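Local coordinates for protein Methylcobalamin\: coenzyme M methyltransferase (Methanosarcina mazei, PDB 4AY7) that probably transfers a methyl group from a methylated corrinoid to coenzyme M in methanogenesis, using a zinc ion held in a TIM barrel, at residues V42-H56 with I95-T107. Residues are numbered along the deposited sequence; the frame is centred on the assembly and turned at random.
Sequences VELMDVVGAPWPEAH and INMGTKNRQPSVT
Beside the coenzyme M site, where Gln-103 is a binding residue, the tip of the 95-107 beta hairpin packs on Trp-52, and residues just before and after it on His-56. CG of Gln-103 lies 3.5 Å from CH2 of Trp-52; the amide NE2 is hydrogen-bonded to the backbone O of Tyr-82. The indole is sandwiched: CE of Met-45 sits 3.4 Å above the centre of one face, and CE1 of His-56 lies over the opposite face, nearer the rim. His-56 in turn receives Pro-104 on a ring face in a CH-pi contact, CG lying 3.7 Å from the ring centroid and 23° off its normal. In the imidazole plane, NE2 meets a water 2.5 Å away, which also lies within hydrogen-bonding distance of the carbonyl O atoms of Met-97 and Arg-102. With an alanine here, the water would probably lose its imidazole partner, and a gap would open between Pro-104 and the indole face. Lys-100, extended beyond CG, crosses Val-42 at about a right angle and brings NZ to OD1 of Asp-46 in a salt bridge, modelled doubtfully short at 2.4 Å. Ring packing and one water thus join the hairpin to 42-56, with a charge pair at helix 42-48.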
loop_
_atom_site.group_PDB
_atom_site.type_symbol
_atom_site.label_atom_id
_atom_site.label_comp_id
_atom_site.label_asym_id
_atom_site.label_seq_id
_atom_site.Cartn_x
_atom_site.Cartn_y
_atom_site.Cartn_z
ATOM N N VAL A 42 1.003 14.169 -10.893
ATOM C CA VAL A 42 1.077 14.738 -12.232
ATOM C C VAL A 42 2.173 15.777 -12.333
ATOM O O VAL A 42 2.811 15.844 -13.360
ATOM C CB VAL A 42 -0.288 15.307 -12.692
ATOM C CG1 VAL A 42 -0.203 15.984 -14.067
ATOM C CG2 VAL A 42 -1.348 14.206 -12.687
ATOM N N GLU A 43 2.366 16.611 -11.313
ATOM C CA GLU A 43 3.429 17.653 -11.333
ATOM C C GLU A 43 4.789 16.997 -11.640
ATOM O O GLU A 43 5.570 17.512 -12.471
ATOM C CB GLU A 43 3.488 18.470 -10.052
ATOM C CG GLU A 43 4.647 19.503 -10.016
ATOM C CD GLU A 43 4.573 20.576 -8.896
ATOM O OE1 GLU A 43 3.595 20.641 -8.079
ATOM O OE2 GLU A 43 5.537 21.401 -8.866
ATOM N N LEU A 44 5.050 15.854 -11.029
ATOM C CA LEU A 44 6.345 15.163 -11.170
ATOM C C LEU A 44 6.362 14.370 -12.493
ATOM O O LEU A 44 7.392 14.354 -13.206
ATOM C CB LEU A 44 6.665 14.288 -9.951
ATOM C CG LEU A 44 7.007 15.139 -8.716
ATOM C CD1 LEU A 44 7.384 14.255 -7.551
ATOM C CD2 LEU A 44 8.086 16.206 -9.031
ATOM N N MET A 45 5.208 13.834 -12.895
ATOM C CA MET A 45 5.125 13.175 -14.224
ATOM C C MET A 45 5.593 14.179 -15.268
ATOM O O MET A 45 6.380 13.814 -16.103
ATOM C CB MET A 45 3.712 12.743 -14.601
ATOM C CG MET A 45 3.165 11.636 -13.714
ATOM S SD MET A 45 1.454 11.408 -14.195
ATOM C CE MET A 45 0.733 10.591 -12.733
ATOM N N ASP A 46 5.057 15.389 -15.212
ATOM C CA ASP A 46 5.445 16.476 -16.137
ATOM C C ASP A 46 6.936 16.854 -16.051
ATOM O O ASP A 46 7.581 16.945 -17.076
ATOM C CB ASP A 46 4.539 17.701 -15.907
ATOM C CG ASP A 46 3.147 17.498 -16.507
ATOM O OD1 ASP A 46 2.881 16.425 -17.107
ATOM O OD2 ASP A 46 2.302 18.397 -16.424
ATOM N N VAL A 47 7.483 17.032 -14.847
ATOM C CA VAL A 47 8.883 17.515 -14.659
ATOM C C VAL A 47 9.871 16.518 -15.269
ATOM O O VAL A 47 10.699 16.884 -16.112
ATOM C CB VAL A 47 9.235 17.731 -13.168
ATOM C CG1 VAL A 47 10.731 17.942 -12.978
ATOM C CG2 VAL A 47 8.471 18.913 -12.531
ATOM N N VAL A 48 9.745 15.234 -14.866
ATOM C CA VAL A 48 10.708 14.215 -15.288
ATOM C C VAL A 48 10.193 13.379 -16.446
ATOM O O VAL A 48 10.828 12.341 -16.788
ATOM C CB VAL A 48 10.991 13.198 -14.169
ATOM C CG1 VAL A 48 11.685 13.877 -12.988
ATOM C CG2 VAL A 48 9.689 12.501 -13.729
ATOM N N GLY A 49 9.102 13.799 -17.104
ATOM C CA GLY A 49 8.662 13.092 -18.334
ATOM C C GLY A 49 8.385 11.600 -18.152
ATOM O O GLY A 49 8.728 10.738 -19.021
ATOM N N ALA A 50 7.702 11.275 -17.077
ATOM C CA ALA A 50 7.309 9.860 -16.813
ATOM C C ALA A 50 5.816 9.835 -16.536
ATOM O O ALA A 50 5.406 9.543 -15.385
ATOM C CB ALA A 50 8.069 9.308 -15.624
ATOM N N PRO A 51 4.999 10.148 -17.560
ATOM C CA PRO A 51 3.549 10.110 -17.330
ATOM C C PRO A 51 2.989 8.678 -17.179
ATOM O O PRO A 51 3.535 7.743 -17.732
ATOM C CB PRO A 51 2.992 10.734 -18.584
ATOM C CG PRO A 51 3.950 10.301 -19.649
ATOM C CD PRO A 51 5.302 10.433 -18.974
ATOM N N TRP A 52 1.861 8.574 -16.500
ATOM C CA TRP A 52 0.963 7.438 -16.687
ATOM C C TRP A 52 0.338 7.627 -18.041
ATOM O O TRP A 52 0.091 8.769 -18.488
ATOM C CB TRP A 52 -0.169 7.461 -15.671
ATOM C CG TRP A 52 0.210 7.332 -14.198
ATOM C CD1 TRP A 52 1.475 7.065 -13.642
ATOM C CD2 TRP A 52 -0.699 7.434 -13.068
ATOM N NE1 TRP A 52 1.393 6.984 -12.279
ATOM C CE2 TRP A 52 0.117 7.229 -11.859
ATOM C CE3 TRP A 52 -2.053 7.716 -12.926
ATOM C CZ2 TRP A 52 -0.403 7.307 -10.621
ATOM C CZ3 TRP A 52 -2.571 7.805 -11.633
ATOM C CH2 TRP A 52 -1.777 7.535 -10.506
ATOM N N PRO A 53 0.014 6.520 -18.722
ATOM C CA PRO A 53 0.181 5.129 -18.344
ATOM C C PRO A 53 1.544 4.524 -18.589
ATOM O O PRO A 53 1.808 3.438 -18.080
ATOM C CB PRO A 53 -0.836 4.403 -19.232
ATOM C CG PRO A 53 -0.999 5.263 -20.389
ATOM C CD PRO A 53 -0.905 6.668 -19.863
ATOM N N GLU A 54 2.404 5.187 -19.342
ATOM C CA GLU A 54 3.698 4.639 -19.659
ATOM C C GLU A 54 4.551 4.317 -18.500
ATOM O O GLU A 54 5.337 3.353 -18.583
ATOM C CB GLU A 54 4.507 5.593 -20.553
ATOM C CG GLU A 54 3.896 5.760 -21.946
ATOM C CD GLU A 54 3.119 7.090 -22.060
ATOM O OE1 GLU A 54 2.280 7.420 -21.127
ATOM O OE2 GLU A 54 3.383 7.822 -23.061
ATOM N N ALA A 55 4.456 5.118 -17.429
ATOM C CA ALA A 55 5.124 4.821 -16.150
ATOM C C ALA A 55 4.623 3.499 -15.500
ATOM O O ALA A 55 5.231 3.078 -14.511
ATOM C CB ALA A 55 5.014 5.955 -15.128
ATOM N N HIS A 56 3.506 2.941 -15.966
ATOM C CA HIS A 56 3.061 1.632 -15.480
ATOM C C HIS A 56 3.712 0.496 -16.222
ATOM O O HIS A 56 3.775 -0.623 -15.736
ATOM C CB HIS A 56 1.567 1.488 -15.572
ATOM C CG HIS A 56 0.738 2.610 -14.965
ATOM N ND1 HIS A 56 0.848 3.052 -13.671
ATOM C CD2 HIS A 56 -0.365 3.252 -15.501
ATOM C CE1 HIS A 56 -0.118 3.932 -13.415
ATOM N NE2 HIS A 56 -0.840 4.101 -14.578
ATOM N N ILE A 95 -7.057 -5.463 -17.686
ATOM C CA ILE A 95 -6.924 -4.149 -17.040
ATOM C C ILE A 95 -7.146 -2.975 -18.027
ATOM O O ILE A 95 -6.651 -2.967 -19.162
ATOM C CB ILE A 95 -5.485 -4.026 -16.498
ATOM C CG1 ILE A 95 -5.114 -5.203 -15.562
ATOM C CG2 ILE A 95 -5.260 -2.667 -15.802
ATOM C CD1 ILE A 95 -6.016 -5.424 -14.377
ATOM N N ASN A 96 -7.938 -1.976 -17.625
ATOM C CA ASN A 96 -8.032 -0.708 -18.377
ATOM C C ASN A 96 -6.876 0.141 -17.842
ATOM O O ASN A 96 -6.871 0.455 -16.705
ATOM C CB ASN A 96 -9.408 -0.058 -18.175
ATOM C CG ASN A 96 -9.531 1.304 -18.912
ATOM O OD1 ASN A 96 -8.579 2.109 -18.897
ATOM N ND2 ASN A 96 -10.634 1.546 -19.573
ATOM N N MET A 97 -5.849 0.437 -18.650
ATOM C CA MET A 97 -4.633 1.048 -18.099
ATOM C C MET A 97 -4.799 2.548 -17.721
ATOM O O MET A 97 -3.893 3.174 -17.139
ATOM C CB MET A 97 -3.502 0.904 -19.094
ATOM C CG MET A 97 -2.940 -0.524 -19.224
ATOM S SD MET A 97 -2.448 -1.266 -17.637
ATOM C CE MET A 97 -1.047 -0.231 -17.244
ATOM N N GLY A 98 -5.909 3.156 -18.089
ATOM C CA GLY A 98 -6.215 4.501 -17.570
ATOM C C GLY A 98 -5.420 5.571 -18.280
ATOM O O GLY A 98 -5.017 5.419 -19.416
ATOM N N THR A 99 -5.275 6.703 -17.624
ATOM C CA THR A 99 -4.771 7.937 -18.233
ATOM C C THR A 99 -3.840 8.611 -17.257
ATOM O O THR A 99 -3.575 8.154 -16.101
ATOM C CB THR A 99 -5.909 8.957 -18.443
ATOM O OG1 THR A 99 -6.409 9.340 -17.143
ATOM C CG2 THR A 99 -7.033 8.390 -19.306
ATOM N N LYS A 100 -3.338 9.764 -17.719
ATOM C CA LYS A 100 -2.464 10.517 -16.915
ATOM C C LYS A 100 -2.970 10.744 -15.472
ATOM O O LYS A 100 -2.169 10.784 -14.539
ATOM C CB LYS A 100 -2.130 11.855 -17.592
ATOM C CG LYS A 100 -0.779 12.393 -17.168
ATOM C CD LYS A 100 -0.586 13.749 -17.808
ATOM C CE LYS A 100 0.672 14.369 -17.316
ATOM N NZ LYS A 100 0.835 15.678 -18.021
ATOM N N ASN A 101 -4.266 10.879 -15.225
ATOM C CA ASN A 101 -4.671 11.003 -13.817
ATOM C C ASN A 101 -5.723 9.979 -13.308
ATOM O O ASN A 101 -6.299 10.171 -12.252
ATOM C CB ASN A 101 -5.072 12.433 -13.511
ATOM C CG ASN A 101 -6.305 12.839 -14.211
ATOM O OD1 ASN A 101 -6.425 12.664 -15.422
ATOM N ND2 ASN A 101 -7.241 13.408 -13.472
ATOM N N ARG A 102 -5.931 8.884 -14.050
ATOM C CA ARG A 102 -6.938 7.899 -13.734
ATOM C C ARG A 102 -6.128 6.586 -13.677
ATOM O O ARG A 102 -5.547 6.218 -14.686
ATOM C CB ARG A 102 -7.937 7.847 -14.887
ATOM C CG ARG A 102 -9.340 7.344 -14.591
ATOM C CD ARG A 102 -10.288 7.588 -15.774
ATOM N NE ARG A 102 -9.987 6.573 -16.778
ATOM C CZ ARG A 102 -10.160 6.670 -18.098
ATOM N NH1 ARG A 102 -10.683 7.775 -18.673
ATOM N NH2 ARG A 102 -9.761 5.640 -18.854
ATOM N N GLN A 103 -6.074 5.966 -12.506
ATOM C CA GLN A 103 -5.227 4.776 -12.264
ATOM C C GLN A 103 -5.769 3.594 -13.084
ATOM O O GLN A 103 -6.928 3.570 -13.370
ATOM C CB GLN A 103 -5.236 4.348 -10.768
ATOM C CG GLN A 103 -4.377 5.227 -9.973
ATOM C CD GLN A 103 -4.350 4.850 -8.507
ATOM O OE1 GLN A 103 -5.380 4.941 -7.808
ATOM N NE2 GLN A 103 -3.168 4.435 -8.030
ATOM N N PRO A 104 -4.957 2.607 -13.359
ATOM C CA PRO A 104 -5.484 1.365 -13.926
ATOM C C PRO A 104 -6.571 0.732 -13.086
ATOM O O PRO A 104 -6.513 0.801 -11.884
ATOM C CB PRO A 104 -4.227 0.455 -13.964
ATOM C CG PRO A 104 -3.089 1.446 -14.174
ATOM C CD PRO A 104 -3.487 2.592 -13.312
ATOM N N SER A 105 -7.497 0.039 -13.708
ATOM C CA SER A 105 -8.581 -0.617 -13.022
ATOM C C SER A 105 -8.888 -1.955 -13.711
ATOM O O SER A 105 -8.712 -2.074 -14.938
ATOM C CB SER A 105 -9.834 0.246 -13.062
ATOM O OG SER A 105 -10.116 0.572 -14.375
ATOM N N VAL A 106 -9.354 -2.918 -12.913
ATOM C CA VAL A 106 -9.797 -4.228 -13.497
ATOM C C VAL A 106 -11.117 -4.138 -14.194
ATOM O O VAL A 106 -12.128 -3.787 -13.567
ATOM C CB VAL A 106 -9.872 -5.326 -12.440
ATOM C CG1 VAL A 106 -10.263 -6.641 -13.136
ATOM C CG2 VAL A 106 -8.548 -5.443 -11.714
ATOM N N THR A 107 -11.151 -4.568 -15.459
ATOM C CA THR A 107 -12.398 -4.669 -16.201
ATOM C C THR A 107 -12.873 -6.064 -16.506
ATOM O O THR A 107 -14.037 -6.247 -16.726
ATOM C CB THR A 107 -12.349 -3.915 -17.541
ATOM O OG1 THR A 107 -11.368 -4.495 -18.447
ATOM C CG2 THR A 107 -12.106 -2.441 -17.235
HETATM O O HOH W 1 -2.867 5.284 -15.575
#